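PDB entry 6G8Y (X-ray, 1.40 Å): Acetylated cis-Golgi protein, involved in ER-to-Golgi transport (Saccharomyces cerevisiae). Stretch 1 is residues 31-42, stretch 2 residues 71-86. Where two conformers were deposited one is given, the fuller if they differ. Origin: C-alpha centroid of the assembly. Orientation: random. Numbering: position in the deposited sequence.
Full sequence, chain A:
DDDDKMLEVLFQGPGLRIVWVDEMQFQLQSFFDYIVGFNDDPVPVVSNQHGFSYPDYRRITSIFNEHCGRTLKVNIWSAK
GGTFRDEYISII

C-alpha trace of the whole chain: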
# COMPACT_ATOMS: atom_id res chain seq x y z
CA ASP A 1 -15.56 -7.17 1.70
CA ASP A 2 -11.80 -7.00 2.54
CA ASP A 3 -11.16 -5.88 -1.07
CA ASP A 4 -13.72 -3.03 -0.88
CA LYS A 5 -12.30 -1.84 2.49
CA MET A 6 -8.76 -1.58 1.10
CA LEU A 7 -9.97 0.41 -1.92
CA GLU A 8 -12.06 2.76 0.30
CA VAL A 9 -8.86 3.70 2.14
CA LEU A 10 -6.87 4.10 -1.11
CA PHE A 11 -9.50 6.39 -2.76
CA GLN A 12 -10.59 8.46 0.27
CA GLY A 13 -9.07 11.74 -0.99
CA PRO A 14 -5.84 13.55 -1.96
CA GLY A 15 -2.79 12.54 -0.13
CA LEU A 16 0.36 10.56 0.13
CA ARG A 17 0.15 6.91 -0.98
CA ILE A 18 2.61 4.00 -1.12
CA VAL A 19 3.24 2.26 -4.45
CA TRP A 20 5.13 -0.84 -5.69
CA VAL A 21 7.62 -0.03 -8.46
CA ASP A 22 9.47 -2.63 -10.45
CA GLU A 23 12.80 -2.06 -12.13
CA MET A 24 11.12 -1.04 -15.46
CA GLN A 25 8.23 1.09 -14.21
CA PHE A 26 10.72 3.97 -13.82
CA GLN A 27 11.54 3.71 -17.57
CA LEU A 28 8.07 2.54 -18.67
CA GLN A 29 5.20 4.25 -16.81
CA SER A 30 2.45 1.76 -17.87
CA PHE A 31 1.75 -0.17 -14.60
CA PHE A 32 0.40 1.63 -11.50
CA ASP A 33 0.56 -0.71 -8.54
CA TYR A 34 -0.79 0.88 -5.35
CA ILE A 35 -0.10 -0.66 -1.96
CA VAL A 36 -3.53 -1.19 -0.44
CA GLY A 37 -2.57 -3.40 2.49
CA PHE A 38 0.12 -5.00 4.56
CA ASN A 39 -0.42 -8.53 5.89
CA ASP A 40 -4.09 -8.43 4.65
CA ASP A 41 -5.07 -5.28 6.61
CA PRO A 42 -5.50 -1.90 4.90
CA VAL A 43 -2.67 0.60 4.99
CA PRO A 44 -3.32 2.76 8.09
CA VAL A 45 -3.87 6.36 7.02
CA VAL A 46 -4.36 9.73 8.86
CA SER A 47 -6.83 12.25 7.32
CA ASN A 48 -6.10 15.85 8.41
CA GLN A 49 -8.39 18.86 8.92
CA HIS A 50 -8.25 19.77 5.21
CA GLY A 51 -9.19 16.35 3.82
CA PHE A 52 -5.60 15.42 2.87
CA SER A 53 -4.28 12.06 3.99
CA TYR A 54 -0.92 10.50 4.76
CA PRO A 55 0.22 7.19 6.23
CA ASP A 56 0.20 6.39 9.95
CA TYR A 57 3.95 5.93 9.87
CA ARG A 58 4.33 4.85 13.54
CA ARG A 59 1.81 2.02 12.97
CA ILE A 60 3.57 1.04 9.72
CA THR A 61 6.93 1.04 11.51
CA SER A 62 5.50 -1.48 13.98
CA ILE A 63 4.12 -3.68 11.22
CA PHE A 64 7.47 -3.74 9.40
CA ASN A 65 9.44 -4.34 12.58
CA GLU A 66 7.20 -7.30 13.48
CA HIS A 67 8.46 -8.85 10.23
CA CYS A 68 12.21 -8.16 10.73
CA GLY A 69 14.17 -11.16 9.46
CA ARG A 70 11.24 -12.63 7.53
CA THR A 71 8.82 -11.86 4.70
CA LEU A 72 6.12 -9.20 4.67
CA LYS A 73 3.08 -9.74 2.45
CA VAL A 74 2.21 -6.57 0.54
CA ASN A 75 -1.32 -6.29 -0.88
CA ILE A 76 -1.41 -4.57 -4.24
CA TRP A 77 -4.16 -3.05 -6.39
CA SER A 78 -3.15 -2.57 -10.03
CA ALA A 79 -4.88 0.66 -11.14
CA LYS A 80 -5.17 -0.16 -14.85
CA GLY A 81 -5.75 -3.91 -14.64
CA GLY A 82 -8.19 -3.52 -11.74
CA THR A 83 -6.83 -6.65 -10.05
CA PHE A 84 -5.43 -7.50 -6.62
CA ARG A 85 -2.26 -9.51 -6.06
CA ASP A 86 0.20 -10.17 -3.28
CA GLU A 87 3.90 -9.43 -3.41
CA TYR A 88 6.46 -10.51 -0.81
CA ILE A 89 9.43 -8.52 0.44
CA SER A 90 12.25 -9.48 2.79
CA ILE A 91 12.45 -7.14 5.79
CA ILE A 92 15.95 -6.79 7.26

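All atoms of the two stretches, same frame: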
# COMPACT_ATOMS: atom_id res chain seq x y z
N PHE A 31 2.38 0.60 -15.68
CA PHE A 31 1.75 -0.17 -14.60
C PHE A 31 1.72 0.70 -13.35
O PHE A 31 2.74 1.30 -13.01
CB PHE A 31 2.53 -1.45 -14.29
CG PHE A 31 2.43 -2.51 -15.36
CD1 PHE A 31 1.18 -3.00 -15.77
CD2 PHE A 31 3.58 -3.06 -15.93
CE1 PHE A 31 1.09 -3.98 -16.74
CE2 PHE A 31 3.49 -4.04 -16.91
CZ PHE A 31 2.24 -4.51 -17.32
N PHE A 32 0.58 0.75 -12.67
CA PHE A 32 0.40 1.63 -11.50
C PHE A 32 -0.12 0.83 -10.32
O PHE A 32 -1.32 0.67 -10.12
CB PHE A 32 -0.51 2.78 -11.88
CG PHE A 32 -0.02 3.52 -13.08
CD1 PHE A 32 1.09 4.34 -12.98
CD2 PHE A 32 -0.61 3.33 -14.33
CE1 PHE A 32 1.58 5.00 -14.10
CE2 PHE A 32 -0.13 3.99 -15.45
CZ PHE A 32 0.97 4.83 -15.34
N ASP A 33 0.82 0.29 -9.56
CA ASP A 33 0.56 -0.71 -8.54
C ASP A 33 0.54 -0.01 -7.18
O ASP A 33 1.59 0.31 -6.62
CB ASP A 33 1.64 -1.79 -8.57
CG ASP A 33 1.53 -2.73 -9.76
OD1 ASP A 33 0.42 -2.91 -10.30
OD2 ASP A 33 2.56 -3.33 -10.14
N TYR A 34 -0.65 0.24 -6.65
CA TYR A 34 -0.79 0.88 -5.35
C TYR A 34 -0.71 -0.18 -4.26
O TYR A 34 -1.26 -1.27 -4.40
CB TYR A 34 -2.15 1.56 -5.23
CG TYR A 34 -2.24 2.87 -5.93
CD1 TYR A 34 -1.71 4.01 -5.32
CD2 TYR A 34 -2.87 2.99 -7.16
CE1 TYR A 34 -1.80 5.24 -5.93
CE2 TYR A 34 -2.96 4.23 -7.78
CZ TYR A 34 -2.42 5.35 -7.15
OH TYR A 34 -2.50 6.59 -7.74
N ILE A 35 -0.02 0.15 -3.17
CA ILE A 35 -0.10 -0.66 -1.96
C ILE A 35 -1.40 -0.33 -1.26
O ILE A 35 -1.62 0.80 -0.83
CB ILE A 35 1.05 -0.37 -0.97
CG1 ILE A 35 2.41 -0.54 -1.62
CG2 ILE A 35 0.93 -1.28 0.24
CD1 ILE A 35 2.52 -1.77 -2.45
N VAL A 36 -2.25 -1.34 -1.13
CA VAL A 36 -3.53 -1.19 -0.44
C VAL A 36 -3.57 -1.87 0.93
O VAL A 36 -4.46 -1.59 1.74
CB VAL A 36 -4.71 -1.61 -1.35
CG1 VAL A 36 -4.78 -0.67 -2.54
CG2 VAL A 36 -4.61 -3.05 -1.80
N GLY A 37 -2.61 -2.75 1.20
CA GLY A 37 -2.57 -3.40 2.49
C GLY A 37 -1.20 -3.95 2.80
O GLY A 37 -0.36 -4.14 1.91
N PHE A 38 -1.01 -4.25 4.07
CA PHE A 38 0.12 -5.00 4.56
C PHE A 38 -0.42 -6.14 5.37
O PHE A 38 -1.28 -5.91 6.23
CB PHE A 38 1.03 -4.14 5.46
CG PHE A 38 1.70 -2.98 4.75
CD1 PHE A 38 2.58 -3.23 3.72
CD2 PHE A 38 1.51 -1.66 5.15
CE1 PHE A 38 3.21 -2.19 3.07
CE2 PHE A 38 2.17 -0.61 4.50
CZ PHE A 38 3.00 -0.88 3.46
N ASN A 39 0.01 -7.38 5.09
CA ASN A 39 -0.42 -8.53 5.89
C ASN A 39 -1.96 -8.64 5.96
O ASN A 39 -2.49 -8.97 7.02
CB ASN A 39 0.23 -8.40 7.29
CG ASN A 39 0.13 -9.67 8.11
OD1 ASN A 39 0.19 -10.77 7.57
ND2 ASN A 39 0.02 -9.52 9.43
N ASP A 40 -2.63 -8.34 4.85
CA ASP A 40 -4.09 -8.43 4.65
C ASP A 40 -4.95 -7.45 5.46
O ASP A 40 -6.16 -7.63 5.55
CB ASP A 40 -4.57 -9.88 4.84
CG ASP A 40 -3.92 -10.84 3.86
OD1 ASP A 40 -3.79 -10.47 2.68
OD2 ASP A 40 -3.55 -11.95 4.28
N ASP A 41 -4.35 -6.40 6.00
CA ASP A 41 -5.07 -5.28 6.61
C ASP A 41 -4.80 -4.03 5.77
O ASP A 41 -3.68 -3.85 5.26
CB ASP A 41 -4.59 -5.01 8.03
CG ASP A 41 -4.69 -6.23 8.93
OD1 ASP A 41 -5.73 -6.89 8.93
OD2 ASP A 41 -3.70 -6.51 9.65
N PRO A 42 -5.77 -3.11 5.66
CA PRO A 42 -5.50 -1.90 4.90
C PRO A 42 -4.33 -1.10 5.45
O PRO A 42 -4.01 -1.14 6.65
CB PRO A 42 -6.80 -1.08 5.06
CG PRO A 42 -7.83 -2.14 5.28
CD PRO A 42 -7.16 -3.13 6.17
N THR A 71 9.48 -12.40 5.85
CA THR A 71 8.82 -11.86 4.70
C THR A 71 7.58 -11.12 5.11
O THR A 71 6.76 -11.62 5.90
CB THR A 71 8.42 -13.02 3.76
OG1 THR A 71 9.61 -13.75 3.48
CG2 THR A 71 7.78 -12.45 2.53
N LEU A 72 7.39 -9.93 4.54
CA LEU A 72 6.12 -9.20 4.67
C LEU A 72 5.32 -9.37 3.38
O LEU A 72 5.87 -9.14 2.27
CB LEU A 72 6.39 -7.71 4.90
CG LEU A 72 5.18 -6.77 4.93
CD1 LEU A 72 4.32 -7.05 6.14
CD2 LEU A 72 5.60 -5.30 4.90
N LYS A 73 4.04 -9.70 3.53
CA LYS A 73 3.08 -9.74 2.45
C LYS A 73 2.52 -8.35 2.22
O LYS A 73 2.01 -7.71 3.13
CB LYS A 73 1.96 -10.70 2.80
CG LYS A 73 0.98 -11.02 1.70
CD LYS A 73 0.22 -12.27 2.14
CE LYS A 73 -1.18 -12.31 1.66
NZ LYS A 73 -1.94 -13.26 2.52
N VAL A 74 2.64 -7.89 0.98
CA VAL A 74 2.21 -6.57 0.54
C VAL A 74 1.04 -6.78 -0.40
O VAL A 74 1.17 -7.47 -1.43
CB VAL A 74 3.37 -5.85 -0.18
CG1 VAL A 74 2.97 -4.47 -0.65
CG2 VAL A 74 4.58 -5.80 0.76
N ASN A 75 -0.10 -6.20 -0.07
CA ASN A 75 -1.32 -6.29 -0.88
C ASN A 75 -1.36 -5.17 -1.88
O ASN A 75 -1.33 -3.99 -1.49
CB ASN A 75 -2.57 -6.26 -0.00
CG ASN A 75 -2.52 -7.27 1.13
OD1 ASN A 75 -2.43 -6.89 2.28
ND2 ASN A 75 -2.55 -8.58 0.81
N ILE A 76 -1.47 -5.53 -3.16
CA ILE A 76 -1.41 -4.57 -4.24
C ILE A 76 -2.72 -4.51 -5.00
O ILE A 76 -3.38 -5.53 -5.16
CB ILE A 76 -0.25 -4.92 -5.18
CG1 ILE A 76 1.06 -4.59 -4.42
CG2 ILE A 76 -0.32 -4.18 -6.50
CD1 ILE A 76 2.29 -5.04 -5.14
N TRP A 77 -3.07 -3.31 -5.43
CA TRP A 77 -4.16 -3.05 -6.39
C TRP A 77 -3.51 -2.47 -7.63
O TRP A 77 -2.88 -1.41 -7.55
CB TRP A 77 -5.13 -2.02 -5.80
CG TRP A 77 -6.18 -1.47 -6.76
CD1 TRP A 77 -6.22 -0.21 -7.29
CD2 TRP A 77 -7.33 -2.16 -7.27
NE1 TRP A 77 -7.33 -0.07 -8.09
CE2 TRP A 77 -8.02 -1.25 -8.11
CE3 TRP A 77 -7.84 -3.45 -7.11
CZ2 TRP A 77 -9.20 -1.59 -8.78
CZ3 TRP A 77 -9.02 -3.80 -7.79
CH2 TRP A 77 -9.68 -2.86 -8.61
N SER A 78 -3.65 -3.13 -8.77
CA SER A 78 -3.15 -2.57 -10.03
C SER A 78 -4.22 -1.65 -10.61
O SER A 78 -5.32 -2.13 -10.91
CB SER A 78 -2.83 -3.70 -11.01
OG SER A 78 -2.35 -3.16 -12.23
N ALA A 79 -3.90 -0.36 -10.76
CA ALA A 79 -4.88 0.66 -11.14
C ALA A 79 -5.52 0.42 -12.49
O ALA A 79 -6.75 0.54 -12.62
CB ALA A 79 -4.25 2.05 -11.11
N LYS A 80 -4.70 0.05 -13.47
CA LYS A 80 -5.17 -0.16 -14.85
C LYS A 80 -5.83 -1.51 -15.04
O LYS A 80 -6.90 -1.60 -15.64
CB LYS A 80 -4.02 0.01 -15.84
CG LYS A 80 -3.57 1.45 -16.00
CD LYS A 80 -4.47 2.21 -16.97
CE LYS A 80 -4.72 3.63 -16.50
NZ LYS A 80 -5.35 4.48 -17.55
N GLY A 81 -5.18 -2.57 -14.56
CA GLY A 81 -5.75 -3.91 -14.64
C GLY A 81 -6.98 -4.14 -13.77
O GLY A 81 -7.79 -5.02 -14.06
N GLY A 82 -7.11 -3.37 -12.70
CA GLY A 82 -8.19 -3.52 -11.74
C GLY A 82 -8.17 -4.83 -10.98
O GLY A 82 -9.23 -5.36 -10.63
N THR A 83 -6.98 -5.35 -10.70
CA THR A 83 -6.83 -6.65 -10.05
C THR A 83 -5.96 -6.51 -8.81
O THR A 83 -5.05 -5.65 -8.75
CB THR A 83 -6.16 -7.69 -10.98
OG1 THR A 83 -4.93 -7.16 -11.49
CG2 THR A 83 -7.07 -8.05 -12.15
N PHE A 84 -6.25 -7.36 -7.83
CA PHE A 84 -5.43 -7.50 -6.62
C PHE A 84 -4.40 -8.60 -6.78
O PHE A 84 -4.69 -9.63 -7.38
CB PHE A 84 -6.29 -7.86 -5.42
CG PHE A 84 -7.29 -6.82 -5.04
CD1 PHE A 84 -8.58 -6.83 -5.58
CD2 PHE A 84 -6.97 -5.83 -4.11
CE1 PHE A 84 -9.52 -5.88 -5.20
CE2 PHE A 84 -7.91 -4.89 -3.72
CZ PHE A 84 -9.18 -4.90 -4.28
N ARG A 85 -3.21 -8.41 -6.23
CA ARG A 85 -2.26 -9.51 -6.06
C ARG A 85 -1.44 -9.26 -4.81
O ARG A 85 -1.46 -8.17 -4.24
CB ARG A 85 -1.31 -9.66 -7.25
CG ARG A 85 -0.32 -8.51 -7.44
CD ARG A 85 0.63 -8.78 -8.60
NE ARG A 85 1.76 -7.85 -8.58
CZ ARG A 85 1.75 -6.59 -9.02
NH1 ARG A 85 0.65 -6.05 -9.56
NH2 ARG A 85 2.85 -5.86 -8.88
N ASP A 86 -0.68 -10.28 -4.42
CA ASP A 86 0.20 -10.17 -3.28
C ASP A 86 1.63 -10.25 -3.73
O ASP A 86 1.99 -11.15 -4.50
CB ASP A 86 -0.01 -11.30 -2.30
CG ASP A 86 -1.39 -11.32 -1.70
OD1 ASP A 86 -2.02 -10.26 -1.54
OD2 ASP A 86 -1.85 -12.43 -1.38
O HOH W 1 -1.91 -0.90 -13.68
O HOH W 2 2.85 -10.51 6.17

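Strands 33-38 and 71-78 pair antiparallel, burying 936 Å² between the two stretches. The ladder opens where Ala 79 N donates to Phe 32 O (2.9 Å). Tyr 34 and Trp 77 then satisfy each other twice, Tyr 34 N to Trp 77 O and Trp 77 N to Tyr 34 O, both 2.9 Å. At the beta bulge Asn 75 O accepts from two consecutive amides, Val 36 N (2.8 Å) and Gly 37 N (3.2 Å), while Asn 75 N donates to Gly 37 O (2.9 Å). Asn 39 N to Lys 73 O (2.8 Å) follows.

The buried Asn 75 side chain braces the type I' turn at Asp 40: its OD1 accepts from Asp 40 N (3.0 Å), and its ND2 donates to Asp 40 OD1 and Asp 86 OD1, each 2.9 Å. Gly 37 suits its place, since a CB there would fall 2.7 Å from Asn 75 OD1. Asp 40 OD2 also meets Lys 73 NZ in a 2.7 Å salt bridge. On the face carrying Ile 35, buried Asp 33 is neutralised by Arg 85, with Arg 85 NH2 to Asp 33 OD2 at 2.8 Å and a weak Arg 85 NH1 to Asp 33 OD1 bond at 3.2 Å. On the same face, Ile 35 CD1 packs against Val 74 CG1 (3.3 Å) and Ile 76 CG1 (3.7 Å). Water 1 links Phe 32 N, Ser 78 OG and Lys 80 N; water 2, Asn 39 OD1 and Lys 73 N.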